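Local coordinates for protein polysaccharide deacetylase (Bacillus cereus, PDB 4HD5) that binds a zinc ion and probably hydrolyses carbon-nitrogen bonds other than peptide bonds, as expected of a NodB-like polysaccharide deacetylase, at residues S248-M253 against F259-H264; E232-D237 against E242-T247; D162-P167 against M208-N213; M174-L177 against G181-L184. All coordinates share one frame; numbering follows the deposited sequence.

Interaction 1: S248-M253 against F259-H264. With ZN (zinc ion), chain B.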
# COMPACT_ATOMS: atom_id res chain seq x y z
N SER A 248 -5.01 -15.10 -22.89
CA SER A 248 -3.73 -14.61 -23.42
C SER A 248 -3.52 -13.15 -23.05
O SER A 248 -2.39 -12.72 -22.86
CB SER A 248 -3.64 -14.83 -24.94
OG SER A 248 -4.50 -13.95 -25.62
N GLU A 249 -4.61 -12.38 -22.91
CA GLU A 249 -4.50 -10.99 -22.48
C GLU A 249 -4.10 -10.92 -21.01
O GLU A 249 -3.21 -10.16 -20.64
CB GLU A 249 -5.81 -10.24 -22.71
CG GLU A 249 -6.08 -9.99 -24.19
CD GLU A 249 -7.44 -9.39 -24.46
OE1 GLU A 249 -8.41 -9.74 -23.75
OE2 GLU A 249 -7.55 -8.58 -25.41
N ILE A 250 -4.74 -11.73 -20.18
CA ILE A 250 -4.37 -11.81 -18.77
C ILE A 250 -2.91 -12.20 -18.62
O ILE A 250 -2.18 -11.60 -17.83
CB ILE A 250 -5.28 -12.80 -18.01
CG1 ILE A 250 -6.68 -12.19 -17.88
CG2 ILE A 250 -4.72 -13.11 -16.62
CD1 ILE A 250 -7.76 -13.18 -17.55
N LYS A 251 -2.47 -13.20 -19.38
CA LYS A 251 -1.08 -13.66 -19.30
C LYS A 251 -0.10 -12.57 -19.70
O LYS A 251 0.92 -12.38 -19.03
CB LYS A 251 -0.86 -14.93 -20.13
CG LYS A 251 -1.31 -16.20 -19.43
CD LYS A 251 -0.69 -17.43 -20.08
CE LYS A 251 -0.81 -18.65 -19.20
NZ LYS A 251 -2.23 -19.06 -19.11
N GLU A 252 -0.41 -11.83 -20.77
CA GLU A 252 0.43 -10.71 -21.18
C GLU A 252 0.55 -9.68 -20.05
O GLU A 252 1.64 -9.20 -19.74
CB GLU A 252 -0.13 -10.07 -22.47
CG GLU A 252 0.62 -8.81 -22.89
CD GLU A 252 0.23 -8.29 -24.26
OE1 GLU A 252 -0.72 -8.80 -24.89
OE2 GLU A 252 0.91 -7.35 -24.72
N MET A 253 -0.59 -9.36 -19.42
CA MET A 253 -0.63 -8.39 -18.33
C MET A 253 0.23 -8.82 -17.15
O MET A 253 1.00 -8.03 -16.63
CB MET A 253 -2.09 -8.16 -17.89
CG MET A 253 -2.93 -7.43 -18.92
SD MET A 253 -4.69 -7.44 -18.50
CE MET A 253 -4.67 -6.32 -17.11
N PHE A 259 0.86 -6.04 -13.90
CA PHE A 259 -0.42 -6.39 -13.28
C PHE A 259 -0.35 -7.58 -12.35
O PHE A 259 0.30 -8.58 -12.65
CB PHE A 259 -1.48 -6.66 -14.33
CG PHE A 259 -2.18 -5.44 -14.79
CD1 PHE A 259 -3.27 -4.95 -14.08
CD2 PHE A 259 -1.77 -4.77 -15.93
CE1 PHE A 259 -3.93 -3.80 -14.49
CE2 PHE A 259 -2.42 -3.62 -16.35
CZ PHE A 259 -3.51 -3.15 -15.64
N SER A 260 -1.05 -7.45 -11.23
CA SER A 260 -1.36 -8.56 -10.36
C SER A 260 -2.84 -8.84 -10.56
O SER A 260 -3.69 -7.95 -10.38
CB SER A 260 -1.06 -8.20 -8.90
OG SER A 260 -1.48 -9.22 -8.01
N VAL A 261 -3.17 -10.07 -10.95
CA VAL A 261 -4.55 -10.39 -11.29
C VAL A 261 -5.16 -11.22 -10.16
O VAL A 261 -4.66 -12.28 -9.80
CB VAL A 261 -4.68 -11.06 -12.67
CG1 VAL A 261 -6.14 -11.31 -13.02
CG2 VAL A 261 -4.02 -10.18 -13.73
N GLN A 262 -6.24 -10.69 -9.59
CA GLN A 262 -6.79 -11.21 -8.36
C GLN A 262 -8.30 -11.47 -8.52
O GLN A 262 -8.87 -11.24 -9.61
CB GLN A 262 -6.50 -10.24 -7.22
CG GLN A 262 -5.01 -9.98 -6.99
CD GLN A 262 -4.27 -11.19 -6.49
OE1 GLN A 262 -4.79 -11.96 -5.68
NE2 GLN A 262 -3.04 -11.39 -6.97
N SER A 263 -8.94 -11.94 -7.46
CA SER A 263 -10.30 -12.47 -7.57
C SER A 263 -11.39 -11.43 -7.45
O SER A 263 -11.28 -10.49 -6.65
CB SER A 263 -10.54 -13.55 -6.51
OG SER A 263 -11.79 -14.20 -6.71
N HIS A 264 -12.46 -11.64 -8.20
CA HIS A 264 -13.68 -10.87 -8.03
C HIS A 264 -14.88 -11.80 -7.85
O HIS A 264 -16.01 -11.44 -8.20
CB HIS A 264 -13.87 -9.94 -9.22
CG HIS A 264 -14.63 -8.70 -8.90
ND1 HIS A 264 -14.76 -8.22 -7.62
CD2 HIS A 264 -15.30 -7.84 -9.70
CE1 HIS A 264 -15.46 -7.11 -7.64
NE2 HIS A 264 -15.81 -6.86 -8.88
ZN ZN B . -17.42 -5.74 -9.93
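Met-253 sets its terminal methyl squarely on the ring of Phe-259, in a CH-pi contact with CE of Met-253 3.3 Å from the centroid of the Phe-259 ring and only 5° off its normal. The sulfur stands further back above the same face, with SD of Met-253 4.9 Å from the ring centroid, which adds a Met-aromatic component. The thioether leaves the helix extended and then bends at its last torsion (chi3 71°), and this kink turns the methyl onto the ring; unbranched methionine suits the place because it can make that turn. One helical turn earlier, CG2 of Ile-250 meets CG2 of Val-261 at 4.2 Å, the two side chains crossing at about a right angle. With CG1 of Val-261 anti to its nitrogen (chi1 -177°), the other methyl is left beside that nitrogen, facing the helix. This is the second half of a beta-alpha-beta unit in the parallel barrel: helix 247-255 precedes strand 259-263 and packs on it through Ile-250 and Met-253. The chain turns tightly between them, Phe-259 N giving a weak hydrogen bond to Met-253 O (3.4 Å). The alternate residues of the strand are polar and paired: Gln-262 NE2 donates to Ser-260 OG at 2.9 Å, while Gln-262 OE1 accepts from the backbone N of Ile-297 and Ala-298. Just past the strand, His-264 NE2 binds zinc at 2.2 Å beside the ligands Asp-206 and His-268; with ND1 hydrogen-bonded to Ala-300 O as well, the imidazole is held at both nitrogens, which limits its rotation.

Interaction 2: E232-D237 against E242-T247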
# COMPACT_ATOMS: atom_id res chain seq x y z
N GLU A 232 -5.82 -6.07 -10.93
CA GLU A 232 -7.06 -6.29 -11.64
C GLU A 232 -7.88 -7.35 -10.91
O GLU A 232 -7.43 -8.48 -10.75
CB GLU A 232 -6.73 -6.78 -13.05
CG GLU A 232 -7.91 -7.26 -13.87
CD GLU A 232 -8.83 -6.12 -14.27
OE1 GLU A 232 -8.36 -5.25 -15.04
OE2 GLU A 232 -10.00 -6.09 -13.80
N TYR A 233 -9.09 -7.01 -10.48
CA TYR A 233 -9.98 -8.02 -9.89
C TYR A 233 -10.87 -8.65 -10.95
O TYR A 233 -11.81 -8.03 -11.43
CB TYR A 233 -10.83 -7.40 -8.80
CG TYR A 233 -10.08 -6.84 -7.62
CD1 TYR A 233 -9.50 -7.68 -6.69
CD2 TYR A 233 -10.01 -5.48 -7.40
CE1 TYR A 233 -8.85 -7.17 -5.58
CE2 TYR A 233 -9.36 -4.96 -6.31
CZ TYR A 233 -8.79 -5.81 -5.40
OH TYR A 233 -8.15 -5.28 -4.30
N MET A 234 -10.59 -9.90 -11.30
CA MET A 234 -11.28 -10.58 -12.40
C MET A 234 -12.50 -11.39 -11.97
O MET A 234 -12.45 -12.15 -11.01
CB MET A 234 -10.30 -11.52 -13.08
CG MET A 234 -10.83 -12.17 -14.35
SD MET A 234 -10.85 -11.03 -15.74
CE MET A 234 -12.07 -11.82 -16.78
N ILE A 235 -13.60 -11.24 -12.71
CA ILE A 235 -14.73 -12.15 -12.58
C ILE A 235 -14.30 -13.44 -13.28
O ILE A 235 -14.23 -13.48 -14.52
CB ILE A 235 -16.03 -11.61 -13.22
CG1 ILE A 235 -16.48 -10.31 -12.52
CG2 ILE A 235 -17.13 -12.66 -13.14
CD1 ILE A 235 -17.62 -9.60 -13.23
N VAL A 236 -13.99 -14.47 -12.50
CA VAL A 236 -13.21 -15.59 -13.02
C VAL A 236 -13.92 -16.39 -14.12
O VAL A 236 -13.28 -16.81 -15.09
CB VAL A 236 -12.70 -16.50 -11.89
CG1 VAL A 236 -11.91 -17.66 -12.47
CG2 VAL A 236 -11.83 -15.70 -10.92
N ASP A 237 -15.23 -16.57 -13.99
CA ASP A 237 -15.97 -17.31 -15.02
C ASP A 237 -16.22 -16.48 -16.28
O ASP A 237 -16.77 -17.00 -17.25
CB ASP A 237 -17.29 -17.90 -14.49
CG ASP A 237 -17.08 -19.06 -13.53
OD1 ASP A 237 -15.93 -19.51 -13.33
OD2 ASP A 237 -18.08 -19.54 -12.96
N GLU A 242 -16.89 -12.90 -24.52
CA GLU A 242 -16.91 -11.64 -25.26
C GLU A 242 -16.99 -10.42 -24.35
O GLU A 242 -17.83 -10.36 -23.45
CB GLU A 242 -18.09 -11.62 -26.24
CG GLU A 242 -18.04 -10.52 -27.29
CD GLU A 242 -19.30 -10.44 -28.12
OE1 GLU A 242 -19.88 -11.50 -28.44
OE2 GLU A 242 -19.71 -9.31 -28.46
N GLY A 243 -16.09 -9.46 -24.56
CA GLY A 243 -16.09 -8.22 -23.79
C GLY A 243 -15.25 -8.25 -22.53
O GLY A 243 -15.01 -7.21 -21.91
N ALA A 244 -14.79 -9.44 -22.16
CA ALA A 244 -13.89 -9.60 -21.02
C ALA A 244 -12.50 -9.99 -21.51
O ALA A 244 -12.32 -10.40 -22.66
CB ALA A 244 -14.44 -10.64 -20.06
N LEU A 245 -11.52 -9.85 -20.62
CA LEU A 245 -10.15 -10.22 -20.94
C LEU A 245 -10.07 -11.70 -21.30
O LEU A 245 -10.77 -12.52 -20.70
CB LEU A 245 -9.23 -9.90 -19.76
CG LEU A 245 -9.12 -8.42 -19.40
CD1 LEU A 245 -8.66 -8.26 -17.96
CD2 LEU A 245 -8.19 -7.69 -20.35
N SER A 246 -9.23 -12.04 -22.27
CA SER A 246 -8.98 -13.44 -22.61
C SER A 246 -7.83 -13.96 -21.77
O SER A 246 -7.13 -13.19 -21.12
CB SER A 246 -8.64 -13.59 -24.09
OG SER A 246 -7.36 -13.06 -24.36
N THR A 247 -7.62 -15.26 -21.81
CA THR A 247 -6.50 -15.87 -21.11
C THR A 247 -5.16 -15.28 -21.58
O THR A 247 -4.27 -15.01 -20.77
CB THR A 247 -6.49 -17.40 -21.32
OG1 THR A 247 -7.65 -17.97 -20.71
CG2 THR A 247 -5.24 -18.03 -20.72
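Met-234, the last residue of its strand, and Leu-245, in the returning loop, have CA atoms 8.6 Å apart, a spacing bridged by side chains with no hydrogen bond across. The contact folds a beta-alpha loop of the barrel, that between strand 230-234 and helix 247-255, back over the strand end. Met-234 and Leu-245 carry it about equally. The methionine chain bends at chi2 (76°), so that SD of Met-234 comes to 4.2 Å from CD1 of Leu-245 while CE reaches CB of Ala-244, also at 4.2 Å. A long, pliable thioether can meet both a branched leucine and a small alanine; Leu-245 in turn packs on Ile-250 and Met-253 of the following helix. Glu-232 joins with OE1 4.2 Å from CD1 of Leu-245, a packing contact with a methyl; the polar partner of this buried oxygen lies elsewhere, at Asn-211 ND2, in a probable but unusually short hydrogen bond. Gly-243 turns the loop at a positive phi (91°), where a side chain would press on the carbonyl oxygen of Glu-242. The loop ends in Ser-246, the N-cap of the helix, whose short hydroxyl caps a helical NH. In return, as in a capping box, OE1 of Glu-249 accepts a hydrogen bond from the backbone N of Ser-246.

Interaction 3: D162-P167 against M208-N213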
# COMPACT_ATOMS: atom_id res chain seq x y z
N ASP A 162 -20.74 6.88 -14.58
CA ASP A 162 -19.80 7.24 -13.52
C ASP A 162 -18.61 6.29 -13.40
O ASP A 162 -17.58 6.66 -12.82
CB ASP A 162 -20.50 7.36 -12.17
CG ASP A 162 -19.63 8.06 -11.13
OD1 ASP A 162 -19.16 9.17 -11.43
OD2 ASP A 162 -19.37 7.48 -10.06
N LEU A 163 -18.74 5.09 -13.95
CA LEU A 163 -17.69 4.06 -13.88
C LEU A 163 -16.66 4.15 -15.02
O LEU A 163 -15.74 3.33 -15.08
CB LEU A 163 -18.32 2.65 -13.88
CG LEU A 163 -18.65 1.98 -12.53
CD1 LEU A 163 -19.07 2.95 -11.45
CD2 LEU A 163 -19.70 0.88 -12.71
N PHE A 164 -16.80 5.12 -15.91
CA PHE A 164 -15.90 5.28 -17.04
C PHE A 164 -14.98 6.46 -16.84
O PHE A 164 -15.45 7.58 -16.65
CB PHE A 164 -16.69 5.46 -18.33
CG PHE A 164 -17.15 4.17 -18.90
CD1 PHE A 164 -18.23 3.51 -18.34
CD2 PHE A 164 -16.46 3.56 -19.94
CE1 PHE A 164 -18.66 2.29 -18.84
CE2 PHE A 164 -16.87 2.34 -20.44
CZ PHE A 164 -17.98 1.71 -19.89
N VAL A 165 -13.69 6.20 -16.87
CA VAL A 165 -12.68 7.25 -16.83
C VAL A 165 -11.96 7.23 -18.17
O VAL A 165 -11.47 6.18 -18.61
CB VAL A 165 -11.69 7.03 -15.67
CG1 VAL A 165 -10.50 7.98 -15.77
CG2 VAL A 165 -12.40 7.18 -14.32
N SER A 166 -11.91 8.39 -18.85
CA SER A 166 -11.35 8.45 -20.18
C SER A 166 -9.86 8.14 -20.15
O SER A 166 -9.20 8.36 -19.15
CB SER A 166 -11.56 9.84 -20.81
OG SER A 166 -10.85 10.85 -20.09
N PRO A 167 -9.34 7.56 -21.25
CA PRO A 167 -7.89 7.39 -21.39
C PRO A 167 -7.10 8.67 -21.12
O PRO A 167 -6.06 8.60 -20.49
CB PRO A 167 -7.75 6.94 -22.84
CG PRO A 167 -9.00 6.19 -23.12
CD PRO A 167 -10.08 6.88 -22.32
N MET A 208 -12.69 -6.04 -17.49
CA MET A 208 -13.19 -5.55 -18.77
C MET A 208 -12.07 -5.53 -19.78
O MET A 208 -10.93 -5.27 -19.42
CB MET A 208 -13.69 -4.11 -18.62
CG MET A 208 -14.83 -3.92 -17.65
SD MET A 208 -15.50 -2.26 -17.74
CE MET A 208 -16.54 -2.46 -19.18
N LYS A 209 -12.40 -5.76 -21.05
CA LYS A 209 -11.40 -5.67 -22.12
C LYS A 209 -10.76 -4.29 -22.19
O LYS A 209 -9.58 -4.18 -22.47
CB LYS A 209 -11.98 -6.01 -23.49
CG LYS A 209 -12.08 -7.51 -23.76
CD LYS A 209 -12.21 -7.85 -25.24
CE LYS A 209 -10.92 -8.41 -25.83
NZ LYS A 209 -10.64 -9.80 -25.37
N ASN A 210 -11.54 -3.25 -21.93
CA ASN A 210 -11.01 -1.89 -22.06
C ASN A 210 -9.88 -1.59 -21.05
O ASN A 210 -9.14 -0.63 -21.21
CB ASN A 210 -12.13 -0.85 -21.98
CG ASN A 210 -12.80 -0.83 -20.63
OD1 ASN A 210 -12.14 -0.74 -19.60
ND2 ASN A 210 -14.12 -0.94 -20.62
N ASN A 211 -9.72 -2.44 -20.03
CA ASN A 211 -8.57 -2.34 -19.14
C ASN A 211 -7.23 -2.62 -19.83
O ASN A 211 -6.18 -2.35 -19.26
CB ASN A 211 -8.76 -3.26 -17.94
CG ASN A 211 -9.82 -2.74 -16.97
OD1 ASN A 211 -10.53 -1.75 -17.22
ND2 ASN A 211 -9.89 -3.39 -15.85
N MET A 212 -7.27 -3.17 -21.04
CA MET A 212 -6.09 -3.17 -21.89
C MET A 212 -5.67 -1.72 -22.24
O MET A 212 -4.47 -1.44 -22.41
CB MET A 212 -6.32 -3.99 -23.16
CG MET A 212 -6.42 -5.49 -22.91
SD MET A 212 -4.91 -6.18 -22.20
CE MET A 212 -3.84 -6.13 -23.64
N ASN A 213 -6.62 -0.80 -22.30
CA ASN A 213 -6.27 0.63 -22.45
C ASN A 213 -5.42 1.12 -21.28
O ASN A 213 -4.45 1.86 -21.48
CB ASN A 213 -7.51 1.53 -22.58
CG ASN A 213 -8.30 1.27 -23.85
OD1 ASN A 213 -7.81 0.67 -24.80
ND2 ASN A 213 -9.56 1.73 -23.87
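Met-208 opens the second segment by reaching the ring of Phe-164, its CE 4.5 Å from CZ of Phe-164. It lies in the loop after the barrel strand 199-206, and its side chain is about 4 Å from that of the zinc ligand Asp-206. A type I beta turn begins here, Asn-211 N bonding to Met-208 O at 3.1 Å, and leads the chain into helix 211-221. Asn-210, at the third position of the turn, comes back to the ring, its ND2 lying obliquely 4.3 Å from CE2 of Phe-164. With CG turned between the backbone N and the carbonyl carbon (chi1 65°), the amide also lets ND2 make a weak hydrogen bond of 3.5 Å to SD of Met-208, and OD1 accepts a hydrogen bond from the backbone N of Ile-152. An asparagine suits the place, short enough to serve both neighbours. Further on, Asn-213 uses ND2 to bind Ile-152 O, so strand 151-152 is held by two amides. Phe-164 also meets Tyr-155 edge to face. The contact is thus chiefly loose van der Waals packing at an aromatic ring, with no hydrogen bond across, and direction is supplied by the amides that grip Ile-152.

Interaction 4: M174-L177 against G181-L184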
# COMPACT_ATOMS: atom_id res chain seq x y z
N MET A 174 -2.25 9.01 -13.83
CA MET A 174 -1.05 8.21 -13.66
C MET A 174 0.21 9.07 -13.79
O MET A 174 1.17 8.86 -13.05
CB MET A 174 -1.02 7.06 -14.66
CG MET A 174 -2.15 6.05 -14.47
SD MET A 174 -2.17 5.30 -12.83
CE MET A 174 -3.36 6.28 -11.94
N LYS A 175 0.22 10.05 -14.70
CA LYS A 175 1.37 10.95 -14.80
C LYS A 175 1.55 11.77 -13.52
O LYS A 175 2.69 12.06 -13.12
CB LYS A 175 1.26 11.87 -16.01
CG LYS A 175 2.56 12.57 -16.35
CD LYS A 175 2.55 13.14 -17.76
CE LYS A 175 3.85 13.86 -18.08
NZ LYS A 175 4.14 14.98 -17.13
N HIS A 176 0.45 12.12 -12.86
CA HIS A 176 0.54 12.84 -11.59
C HIS A 176 1.25 11.99 -10.51
O HIS A 176 2.12 12.48 -9.77
CB HIS A 176 -0.84 13.30 -11.11
CG HIS A 176 -0.83 13.81 -9.70
ND1 HIS A 176 -0.40 15.08 -9.38
CD2 HIS A 176 -1.18 13.22 -8.54
CE1 HIS A 176 -0.48 15.24 -8.07
NE2 HIS A 176 -0.96 14.13 -7.54
N LEU A 177 0.90 10.71 -10.45
CA LEU A 177 1.58 9.77 -9.54
C LEU A 177 3.08 9.65 -9.87
O LEU A 177 3.93 9.60 -8.96
CB LEU A 177 0.91 8.39 -9.59
CG LEU A 177 -0.58 8.31 -9.22
CD1 LEU A 177 -1.05 6.86 -9.20
CD2 LEU A 177 -0.87 8.97 -7.88
N GLY A 181 6.25 11.15 -7.40
CA GLY A 181 7.04 10.13 -6.73
C GLY A 181 6.23 9.15 -5.91
O GLY A 181 6.70 8.69 -4.87
N TYR A 182 5.03 8.83 -6.36
CA TYR A 182 4.25 7.78 -5.72
C TYR A 182 4.83 6.43 -6.12
O TYR A 182 5.35 6.26 -7.22
CB TYR A 182 2.77 7.85 -6.11
CG TYR A 182 2.00 8.94 -5.39
CD1 TYR A 182 2.10 10.28 -5.79
CD2 TYR A 182 1.17 8.64 -4.33
CE1 TYR A 182 1.38 11.27 -5.13
CE2 TYR A 182 0.46 9.62 -3.66
CZ TYR A 182 0.56 10.93 -4.07
OH TYR A 182 -0.15 11.90 -3.40
N THR A 183 4.75 5.49 -5.19
CA THR A 183 5.19 4.13 -5.39
C THR A 183 3.97 3.22 -5.52
O THR A 183 3.25 2.99 -4.54
CB THR A 183 6.06 3.66 -4.21
OG1 THR A 183 7.17 4.56 -4.04
CG2 THR A 183 6.59 2.25 -4.43
N LEU A 184 3.74 2.72 -6.73
CA LEU A 184 2.58 1.89 -7.01
C LEU A 184 2.87 0.46 -6.60
O LEU A 184 3.83 -0.16 -7.06
CB LEU A 184 2.19 1.95 -8.49
CG LEU A 184 1.47 3.19 -8.97
CD1 LEU A 184 2.20 4.47 -8.63
CD2 LEU A 184 1.23 3.10 -10.48
O HOH W 1 -1.14 14.13 -4.64
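A Schellman motif ends helix 167-179, and this contact contains its 6-to-1 hydrogen bond and the apolar pair Leu-177 and Tyr-182 that goes with it. Tyr-182 N donates to Leu-177 O at 2.9 Å, fairly straight (159°) and in the plane of the carbonyl. Gly-181 is the C-prime residue, and its positive phi (74°) is easily adopted without a side chain. The same turn brings the side chains of Leu-177 and Tyr-182 together at about a right angle. CG of Leu-177 stands anti to its carbonyl carbon (chi1 -59°), which helps send the two methyls toward Tyr-182 and Leu-184. CD2 of Leu-177 lies over one face of the Tyr-182 ring, 3.9 Å from the centroid and displaced toward the rim, a CH-pi contact. The other branch serves the strand: CD1 of Leu-177 meets CD1 of Leu-184 at 4.1 Å, so a forked leucine fits both partners. At the far end of the tyrosine one water joins two polar groups, 2.7 Å from Tyr-182 OH and 2.9 Å from His-176 NE2, lying in the plane of the imidazole. Phe-355 of helix 352-358 packs against both His-176 and Leu-177. On the sheet side, Leu-177, Tyr-182 and Leu-184 all rest on Ile-200 of strand 199-206.

Overall arrangement
Along the chain, interaction 3 opens first, at 162-167, and closes only at 208-213. The shorter helix-to-strand turn of interaction 4 (174-184) falls wholly within that loop. Interactions 2 and then 1 follow in series: interaction 2 closes the loop leaving strand 230-234, and interaction 1 joins helix 247-255 to strand 259-263; no two contacts cross. Interactions 1 and 2 meet where these neighbouring strands pair, and both touch segment 208-213 of interaction 3. Interaction 4 touches none of the others, its centre 19 Å or more from theirs, but its strand 183-185 belongs to the same parallel barrel sheet.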